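Local coordinates for nisin biosynthesis protein nisC (Lactococcus lactis subsp. lactis, PDB 2G0D) that cyclises the lantibiotic precursor of nisin, forming its thioether rings with the help of a bound zinc ion, at residues Ser271-Gly283 with Ala311-His325. Sequence-based numbering, arbitrary orientation.
Sequences SFIRDAWCYGGPG and AMQRKLGIDSYMICH. With ZN (zinc ion), chain B.
Two mainly loop segments, one running into the helix from Gly281 and the other leaving the helix that ends at Arg314, meet through backbone bonds at two points: Asp275 N donates almost straight (175°) to Leu316 O at 2.6 Å, and Cys278 N reaches Cys324 O at 3.2 Å. Beside the first bond, the Asp275 carboxylate meets the guanidinium edge of Arg314, which grips it side-on: NH2 lies 2.8 Å from OD1, and NE donates to the syn lone pair of OD2. Asp275 OD2 also accepts from Leu316 N at 2.7 Å on its anti side, so three N-H groups hold this buried carboxylate, an environment likely to keep it ionised. The two planes are 39° apart, so the salt bridge is twisted rather than coplanar. Arg274 has its CG between the backbone N and the carbonyl carbon (chi1 83°), and its bent chain lays the guanidinium over His325 CB. From there Arg274 NH2 bonds to Gly317 O at 2.8 Å, with the acceptor out of the guanidinium plane, while the salt bridge to Asp319 is long. Arg274 NE donates to a water that also joins Asp275 O. At the other end, Cys278 SG, Cys324 SG and His325 ND1 bind zinc at 2.3, 2.3 and 2.1 Å, and a water fills the fourth place. Trp277, whose NE1 bonds to Leu399 O, turns its ring edge to Cys324. The zinc site is assembled from both segments, so its geometry probably depends on how they are set against each other; the coordinated water probably marks the position a substrate thiol would take, consistent with zinc activating a cysteine for cyclisation.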
ATOM      1  N   SER A 271       9.104 -19.651  11.207  1.00 43.30           N
ATOM      2  CA  SER A 271       9.619 -19.241  12.516  1.00 43.22           C
ATOM      3  C   SER A 271       8.839 -18.047  13.047  1.00 42.69           C
ATOM      4  O   SER A 271       8.606 -17.934  14.250  1.00 41.82           O
ATOM      5  CB  SER A 271      11.097 -18.848  12.420  1.00 43.27           C
ATOM      6  OG  SER A 271      11.941 -19.974  12.512  1.00 44.99           O
ATOM      7  N   PHE A 272       8.448 -17.157  12.129  1.00 42.54           N
ATOM      8  CA  PHE A 272       7.817 -15.892  12.486  1.00 41.71           C
ATOM      9  C   PHE A 272       6.803 -15.463  11.453  1.00 40.87           C
ATOM     10  O   PHE A 272       7.152 -15.135  10.320  1.00 41.93           O
ATOM     11  CB  PHE A 272       8.866 -14.787  12.628  1.00 42.30           C
ATOM     12  CG  PHE A 272       8.297 -13.483  13.142  1.00 43.81           C
ATOM     13  CD1 PHE A 272       8.083 -13.296  14.499  1.00 43.59           C
ATOM     14  CD2 PHE A 272       7.946 -12.462  12.260  1.00 45.05           C
ATOM     15  CE1 PHE A 272       7.544 -12.108  14.976  1.00 45.28           C
ATOM     16  CE2 PHE A 272       7.409 -11.270  12.731  1.00 46.15           C
ATOM     17  CZ  PHE A 272       7.213 -11.094  14.096  1.00 44.94           C
ATOM     18  N   ILE A 273       5.540 -15.482  11.842  1.00 39.37           N
ATOM     19  CA  ILE A 273       4.468 -14.869  11.070  1.00 37.41           C
ATOM     20  C   ILE A 273       3.962 -13.729  11.953  1.00 37.12           C
ATOM     21  O   ILE A 273       4.000 -13.840  13.191  1.00 36.37           O
ATOM     22  CB  ILE A 273       3.323 -15.871  10.814  1.00 36.89           C
ATOM     23  CG1 ILE A 273       3.831 -17.117  10.067  1.00 35.55           C
ATOM     24  CG2 ILE A 273       2.154 -15.204  10.077  1.00 35.73           C
ATOM     25  CD1 ILE A 273       2.883 -18.306  10.195  1.00 32.03           C
ATOM     26  N   ARG A 274       3.506 -12.642  11.339  1.00 36.07           N
ATOM     27  CA  ARG A 274       2.951 -11.542  12.107  1.00 35.82           C
ATOM     28  C   ARG A 274       1.635 -11.077  11.495  1.00 34.72           C
ATOM     29  O   ARG A 274       1.344 -11.415  10.356  1.00 34.37           O
ATOM     30  CB  ARG A 274       3.963 -10.403  12.209  1.00 36.49           C
ATOM     31  CG  ARG A 274       3.986  -9.473  11.006  1.00 38.47           C
ATOM     32  CD  ARG A 274       5.138  -8.500  11.102  1.00 42.21           C
ATOM     33  NE  ARG A 274       5.098  -7.700  12.326  1.00 42.94           N
ATOM     34  CZ  ARG A 274       6.131  -6.993  12.779  1.00 43.42           C
ATOM     35  NH1 ARG A 274       7.270  -6.982  12.096  1.00 41.65           N
ATOM     36  NH2 ARG A 274       6.026  -6.296  13.904  1.00 42.53           N
ATOM     37  N   ASP A 275       0.834 -10.329  12.260  1.00 33.75           N
ATOM     38  CA  ASP A 275      -0.385  -9.722  11.714  1.00 32.70           C
ATOM     39  C   ASP A 275      -0.075  -8.286  11.370  1.00 32.04           C
ATOM     40  O   ASP A 275       0.122  -7.449  12.257  1.00 31.42           O
ATOM     41  CB  ASP A 275      -1.562  -9.807  12.691  1.00 32.25           C
ATOM     42  CG  ASP A 275      -2.069 -11.236  12.882  1.00 33.80           C
ATOM     43  OD1 ASP A 275      -2.324 -11.924  11.863  1.00 35.00           O
ATOM     44  OD2 ASP A 275      -2.221 -11.658  14.057  1.00 31.60           O
ATOM     45  N   ALA A 276       0.004  -8.026  10.068  1.00 31.77           N
ATOM     46  CA  ALA A 276       0.401  -6.719   9.541  1.00 31.34           C
ATOM     47  C   ALA A 276      -0.285  -6.426   8.222  1.00 30.83           C
ATOM     48  O   ALA A 276      -0.835  -7.315   7.568  1.00 30.76           O
ATOM     49  CB  ALA A 276       1.947  -6.625   9.370  1.00 30.92           C
ATOM     50  N   TRP A 277      -0.265  -5.154   7.845  1.00 30.85           N
ATOM     51  CA  TRP A 277      -0.660  -4.755   6.508  1.00 30.13           C
ATOM     52  C   TRP A 277       0.311  -5.341   5.470  1.00 29.94           C
ATOM     53  O   TRP A 277      -0.111  -5.989   4.520  1.00 30.79           O
ATOM     54  CB  TRP A 277      -0.750  -3.215   6.425  1.00 29.30           C
ATOM     55  CG  TRP A 277      -0.895  -2.682   5.028  1.00 28.59           C
ATOM     56  CD1 TRP A 277      -2.058  -2.516   4.333  1.00 28.67           C
ATOM     57  CD2 TRP A 277       0.160  -2.221   4.168  1.00 28.59           C
ATOM     58  NE1 TRP A 277      -1.796  -1.987   3.070  1.00 30.00           N
ATOM     59  CE2 TRP A 277      -0.443  -1.805   2.943  1.00 28.85           C
ATOM     60  CE3 TRP A 277       1.558  -2.141   4.300  1.00 28.83           C
ATOM     61  CZ2 TRP A 277       0.300  -1.289   1.871  1.00 29.72           C
ATOM     62  CZ3 TRP A 277       2.310  -1.623   3.224  1.00 29.11           C
ATOM     63  CH2 TRP A 277       1.674  -1.204   2.026  1.00 28.69           C
ATOM     64  N   CYS A 278       1.610  -5.136   5.657  1.00 30.44           N
ATOM     65  CA  CYS A 278       2.587  -5.572   4.655  1.00 30.19           C
ATOM     66  C   CYS A 278       2.673  -7.097   4.424  1.00 30.56           C
ATOM     67  O   CYS A 278       2.813  -7.547   3.287  1.00 29.66           O
ATOM     68  CB  CYS A 278       3.965  -5.016   4.993  1.00 30.91           C
ATOM     69  SG  CYS A 278       4.569  -5.430   6.643  1.00 30.02           S
ATOM     70  N   TYR A 279       2.608  -7.867   5.516  1.00 30.89           N
ATOM     71  CA  TYR A 279       2.637  -9.322   5.492  1.00 31.51           C
ATOM     72  C   TYR A 279       1.612  -9.850   6.498  1.00 31.79           C
ATOM     73  O   TYR A 279       1.468  -9.305   7.600  1.00 32.39           O
ATOM     74  CB  TYR A 279       4.013  -9.844   5.934  1.00 32.33           C
ATOM     75  CG  TYR A 279       5.153  -9.744   4.934  1.00 31.78           C
ATOM     76  CD1 TYR A 279       5.295 -10.684   3.913  1.00 30.69           C
ATOM     77  CD2 TYR A 279       6.154  -8.767   5.087  1.00 30.66           C
ATOM     78  CE1 TYR A 279       6.383 -10.623   3.020  1.00 31.72           C
ATOM     79  CE2 TYR A 279       7.225  -8.690   4.217  1.00 30.23           C
ATOM     80  CZ  TYR A 279       7.328  -9.615   3.177  1.00 32.16           C
ATOM     81  OH  TYR A 279       8.385  -9.531   2.308  1.00 33.34           O
ATOM     82  N   GLY A 280       0.912 -10.910   6.129  1.00 31.35           N
ATOM     83  CA  GLY A 280       0.041 -11.607   7.081  1.00 31.09           C
ATOM     84  C   GLY A 280      -1.437 -11.324   6.873  1.00 30.92           C
ATOM     85  O   GLY A 280      -1.830 -10.602   5.937  1.00 29.84           O
ATOM     86  N   GLY A 281      -2.241 -11.891   7.773  1.00 30.20           N
ATOM     87  CA  GLY A 281      -3.702 -11.842   7.695  1.00 30.60           C
ATOM     88  C   GLY A 281      -4.361 -10.512   7.365  1.00 30.12           C
ATOM     89  O   GLY A 281      -5.194 -10.470   6.492  1.00 30.55           O
ATOM     90  N   PRO A 282      -4.009  -9.423   8.077  1.00 30.54           N
ATOM     91  CA  PRO A 282      -4.710  -8.151   7.779  1.00 30.30           C
ATOM     92  C   PRO A 282      -4.612  -7.716   6.327  1.00 29.80           C
ATOM     93  O   PRO A 282      -5.631  -7.395   5.733  1.00 30.41           O
ATOM     94  CB  PRO A 282      -4.043  -7.140   8.719  1.00 29.29           C
ATOM     95  CG  PRO A 282      -3.559  -8.050   9.908  1.00 29.91           C
ATOM     96  CD  PRO A 282      -3.032  -9.256   9.181  1.00 29.68           C
ATOM     97  N   GLY A 283      -3.422  -7.746   5.751  1.00 30.24           N
ATOM     98  CA  GLY A 283      -3.265  -7.397   4.327  1.00 29.99           C
ATOM     99  C   GLY A 283      -3.876  -8.427   3.394  1.00 29.59           C
ATOM    100  O   GLY A 283      -4.497  -8.081   2.398  1.00 28.72           O
ATOM    101  N   ALA A 311      -7.188 -11.880  13.064  1.00 31.03           N
ATOM    102  CA  ALA A 311      -5.983 -11.075  13.263  1.00 31.20           C
ATOM    103  C   ALA A 311      -6.179  -9.979  14.306  1.00 31.43           C
ATOM    104  O   ALA A 311      -5.290  -9.718  15.090  1.00 31.91           O
ATOM    105  CB  ALA A 311      -5.527 -10.482  11.954  1.00 30.95           C
ATOM    106  N   MET A 312      -7.349  -9.356  14.330  1.00 31.81           N
ATOM    107  CA  MET A 312      -7.658  -8.360  15.354  1.00 32.48           C
ATOM    108  C   MET A 312      -7.649  -8.985  16.750  1.00 33.58           C
ATOM    109  O   MET A 312      -7.030  -8.459  17.670  1.00 34.12           O
ATOM    110  CB  MET A 312      -8.989  -7.663  15.053  1.00 32.61           C
ATOM    111  CG  MET A 312      -8.974  -6.805  13.755  1.00 31.50           C
ATOM    112  SD  MET A 312      -7.555  -5.673  13.637  1.00 33.97           S
ATOM    113  CE  MET A 312      -7.794  -4.670  15.120  1.00 30.54           C
ATOM    114  N   GLN A 313      -8.296 -10.135  16.885  1.00 33.78           N
ATOM    115  CA  GLN A 313      -8.282 -10.891  18.126  1.00 34.77           C
ATOM    116  C   GLN A 313      -6.866 -11.231  18.566  1.00 33.81           C
ATOM    117  O   GLN A 313      -6.578 -11.171  19.758  1.00 33.97           O
ATOM    118  CB  GLN A 313      -9.112 -12.174  17.990  1.00 33.92           C
ATOM    119  CG  GLN A 313     -10.626 -11.941  17.985  1.00 36.20           C
ATOM    120  CD  GLN A 313     -11.422 -13.129  17.429  1.00 37.31           C
ATOM    121  OE1 GLN A 313     -10.845 -14.168  17.091  1.00 42.82           O
ATOM    122  NE2 GLN A 313     -12.747 -12.973  17.322  1.00 37.96           N
ATOM    123  N   ARG A 314      -6.008 -11.572  17.598  1.00 33.46           N
ATOM    124  CA  ARG A 314      -4.670 -12.164  17.842  1.00 33.06           C
ATOM    125  C   ARG A 314      -3.516 -11.139  17.949  1.00 33.42           C
ATOM    126  O   ARG A 314      -2.731 -11.182  18.889  1.00 33.31           O
ATOM    127  CB  ARG A 314      -4.369 -13.195  16.734  1.00 32.70           C
ATOM    128  CG  ARG A 314      -3.082 -14.021  16.889  1.00 31.94           C
ATOM    129  CD  ARG A 314      -2.890 -14.982  15.721  1.00 31.20           C
ATOM    130  NE  ARG A 314      -3.111 -14.292  14.443  1.00 31.49           N
ATOM    131  CZ  ARG A 314      -4.109 -14.563  13.596  1.00 30.22           C
ATOM    132  NH1 ARG A 314      -4.982 -15.552  13.831  1.00 28.02           N
ATOM    133  NH2 ARG A 314      -4.209 -13.865  12.498  1.00 28.67           N
ATOM    134  N   LYS A 315      -3.430 -10.228  16.977  1.00 33.39           N
ATOM    135  CA  LYS A 315      -2.395  -9.187  16.915  1.00 33.61           C
ATOM    136  C   LYS A 315      -0.980  -9.770  16.985  1.00 33.33           C
ATOM    137  O   LYS A 315      -0.119  -9.259  17.680  1.00 33.12           O
ATOM    138  CB  LYS A 315      -2.583  -8.097  17.992  1.00 33.57           C
ATOM    139  CG  LYS A 315      -3.999  -7.590  18.173  1.00 35.33           C
ATOM    140  CD  LYS A 315      -4.019  -6.337  19.007  1.00 36.62           C
ATOM    141  CE  LYS A 315      -4.983  -6.433  20.138  1.00 36.91           C
ATOM    142  NZ  LYS A 315      -6.379  -6.651  19.725  1.00 39.18           N
ATOM    143  N   LEU A 316      -0.745 -10.821  16.218  1.00 33.54           N
ATOM    144  CA  LEU A 316       0.536 -11.502  16.211  1.00 33.62           C
ATOM    145  C   LEU A 316       1.670 -10.575  15.774  1.00 33.74           C
ATOM    146  O   LEU A 316       1.586  -9.912  14.734  1.00 34.65           O
ATOM    147  CB  LEU A 316       0.426 -12.713  15.291  1.00 32.97           C
ATOM    148  CG  LEU A 316       1.469 -13.807  15.342  1.00 32.97           C
ATOM    149  CD1 LEU A 316       1.500 -14.518  16.714  1.00 32.03           C
ATOM    150  CD2 LEU A 316       1.198 -14.761  14.188  1.00 30.67           C
ATOM    151  N   GLY A 317       2.707 -10.503  16.606  1.00 34.18           N
ATOM    152  CA  GLY A 317       3.879  -9.648  16.386  1.00 33.63           C
ATOM    153  C   GLY A 317       3.679  -8.141  16.494  1.00 34.23           C
ATOM    154  O   GLY A 317       4.570  -7.359  16.101  1.00 34.28           O
ATOM    155  N   ILE A 318       2.533  -7.685  17.002  1.00 33.85           N
ATOM    156  CA  ILE A 318       2.330  -6.236  17.004  1.00 34.13           C
ATOM    157  C   ILE A 318       3.114  -5.659  18.186  1.00 34.27           C
ATOM    158  O   ILE A 318       2.855  -6.049  19.329  1.00 34.17           O
ATOM    159  CB  ILE A 318       0.815  -5.812  17.049  1.00 34.56           C
ATOM    160  CG1 ILE A 318       0.098  -6.064  15.717  1.00 33.17           C
ATOM    161  CG2 ILE A 318       0.654  -4.328  17.483  1.00 34.07           C
ATOM    162  CD1 ILE A 318       0.432  -5.088  14.574  1.00 34.48           C
ATOM    163  N   ASP A 319       4.059  -4.746  17.907  1.00 34.12           N
ATOM    164  CA  ASP A 319       4.780  -4.023  18.962  1.00 34.33           C
ATOM    165  C   ASP A 319       4.855  -2.505  18.793  1.00 34.19           C
ATOM    166  O   ASP A 319       5.625  -1.845  19.473  1.00 33.62           O
ATOM    167  CB  ASP A 319       6.191  -4.583  19.154  1.00 35.01           C
ATOM    168  CG  ASP A 319       7.022  -4.539  17.888  1.00 36.56           C
ATOM    169  OD1 ASP A 319       6.634  -3.872  16.901  1.00 37.67           O
ATOM    170  OD2 ASP A 319       8.075  -5.204  17.879  1.00 39.03           O
ATOM    171  N   SER A 320       4.076  -1.958  17.864  1.00 33.64           N
ATOM    172  CA  SER A 320       3.962  -0.523  17.730  1.00 33.52           C
ATOM    173  C   SER A 320       2.639  -0.140  17.064  1.00 33.14           C
ATOM    174  O   SER A 320       1.825  -1.004  16.687  1.00 32.79           O
ATOM    175  CB  SER A 320       5.159   0.070  16.958  1.00 34.39           C
ATOM    176  OG  SER A 320       5.022  -0.111  15.561  1.00 33.19           O
ATOM    177  N   TYR A 321       2.441   1.167  16.956  1.00 32.24           N
ATOM    178  CA  TYR A 321       1.253   1.742  16.338  1.00 31.95           C
ATOM    179  C   TYR A 321       1.471   2.274  14.900  1.00 31.14           C
ATOM    180  O   TYR A 321       0.609   2.972  14.362  1.00 30.82           O
ATOM    181  CB  TYR A 321       0.688   2.829  17.263  1.00 32.62           C
ATOM    182  CG  TYR A 321      -0.031   2.228  18.473  1.00 33.38           C
ATOM    183  CD1 TYR A 321      -1.375   1.872  18.404  1.00 32.13           C
ATOM    184  CD2 TYR A 321       0.654   1.987  19.672  1.00 33.92           C
ATOM    185  CE1 TYR A 321      -2.035   1.283  19.504  1.00 34.51           C
ATOM    186  CE2 TYR A 321       0.017   1.411  20.771  1.00 34.07           C
ATOM    187  CZ  TYR A 321      -1.334   1.067  20.686  1.00 35.37           C
ATOM    188  OH  TYR A 321      -1.973   0.507  21.791  1.00 36.98           O
ATOM    189  N   MET A 322       2.599   1.932  14.282  1.00 29.99           N
ATOM    190  CA  MET A 322       2.902   2.377  12.915  1.00 30.17           C
ATOM    191  C   MET A 322       1.924   1.761  11.918  1.00 29.65           C
ATOM    192  O   MET A 322       1.198   0.795  12.237  1.00 29.15           O
ATOM    193  CB  MET A 322       4.331   1.997  12.488  1.00 29.17           C
ATOM    194  CG  MET A 322       4.395   0.617  11.853  1.00 31.09           C
ATOM    195  SD  MET A 322       5.983   0.047  11.324  1.00 31.77           S
ATOM    196  CE  MET A 322       5.945   0.172   9.583  1.00 39.76           C
ATOM    197  N   ILE A 323       1.937   2.305  10.703  1.00 29.31           N
ATOM    198  CA  ILE A 323       1.097   1.786   9.633  1.00 28.53           C
ATOM    199  C   ILE A 323       1.612   0.459   9.081  1.00 28.74           C
ATOM    200  O   ILE A 323       0.869  -0.535   9.075  1.00 28.72           O
ATOM    201  CB  ILE A 323       0.947   2.837   8.514  1.00 29.45           C
ATOM    202  CG1 ILE A 323      -0.026   3.942   9.010  1.00 28.36           C
ATOM    203  CG2 ILE A 323       0.495   2.156   7.161  1.00 27.05           C
ATOM    204  CD1 ILE A 323      -0.531   4.814   7.936  1.00 33.64           C
ATOM    205  N   CYS A 324       2.875   0.422   8.659  1.00 28.47           N
ATOM    206  CA  CYS A 324       3.367  -0.691   7.827  1.00 29.00           C
ATOM    207  C   CYS A 324       3.156  -2.058   8.447  1.00 28.83           C
ATOM    208  O   CYS A 324       2.542  -2.927   7.835  1.00 29.41           O
ATOM    209  CB  CYS A 324       4.852  -0.528   7.435  1.00 28.28           C
ATOM    210  SG  CYS A 324       5.350  -1.636   6.049  1.00 29.87           S
ATOM    211  N   HIS A 325       3.681  -2.257   9.643  1.00 29.21           N
ATOM    212  CA  HIS A 325       3.475  -3.518  10.339  1.00 30.00           C
ATOM    213  C   HIS A 325       3.122  -3.281  11.808  1.00 29.85           C
ATOM    214  O   HIS A 325       3.518  -4.044  12.675  1.00 31.04           O
ATOM    215  CB  HIS A 325       4.686  -4.460  10.178  1.00 29.52           C
ATOM    216  CG  HIS A 325       6.017  -3.771  10.219  1.00 30.24           C
ATOM    217  ND1 HIS A 325       6.662  -3.326   9.081  1.00 28.82           N
ATOM    218  CD2 HIS A 325       6.835  -3.465  11.261  1.00 29.97           C
ATOM    219  CE1 HIS A 325       7.826  -2.790   9.420  1.00 30.32           C
ATOM    220  NE2 HIS A 325       7.956  -2.865  10.734  1.00 30.31           N
TER
HETATM  221 ZN    ZN B 416       5.908  -3.577   7.107  1.00 35.09          ZN
HETATM  222  O   HOH W   1       2.602  -7.199  13.297  1.00 36.95           O
HETATM  223  O   HOH W   2       7.753  -3.528  14.594  1.00 50.50           O
HETATM  224  O   HOH W   3       0.030  -2.988   9.973  1.00 30.39           O
HETATM  225  O   HOH W   4       7.746  -3.904   5.981  1.00 43.27           O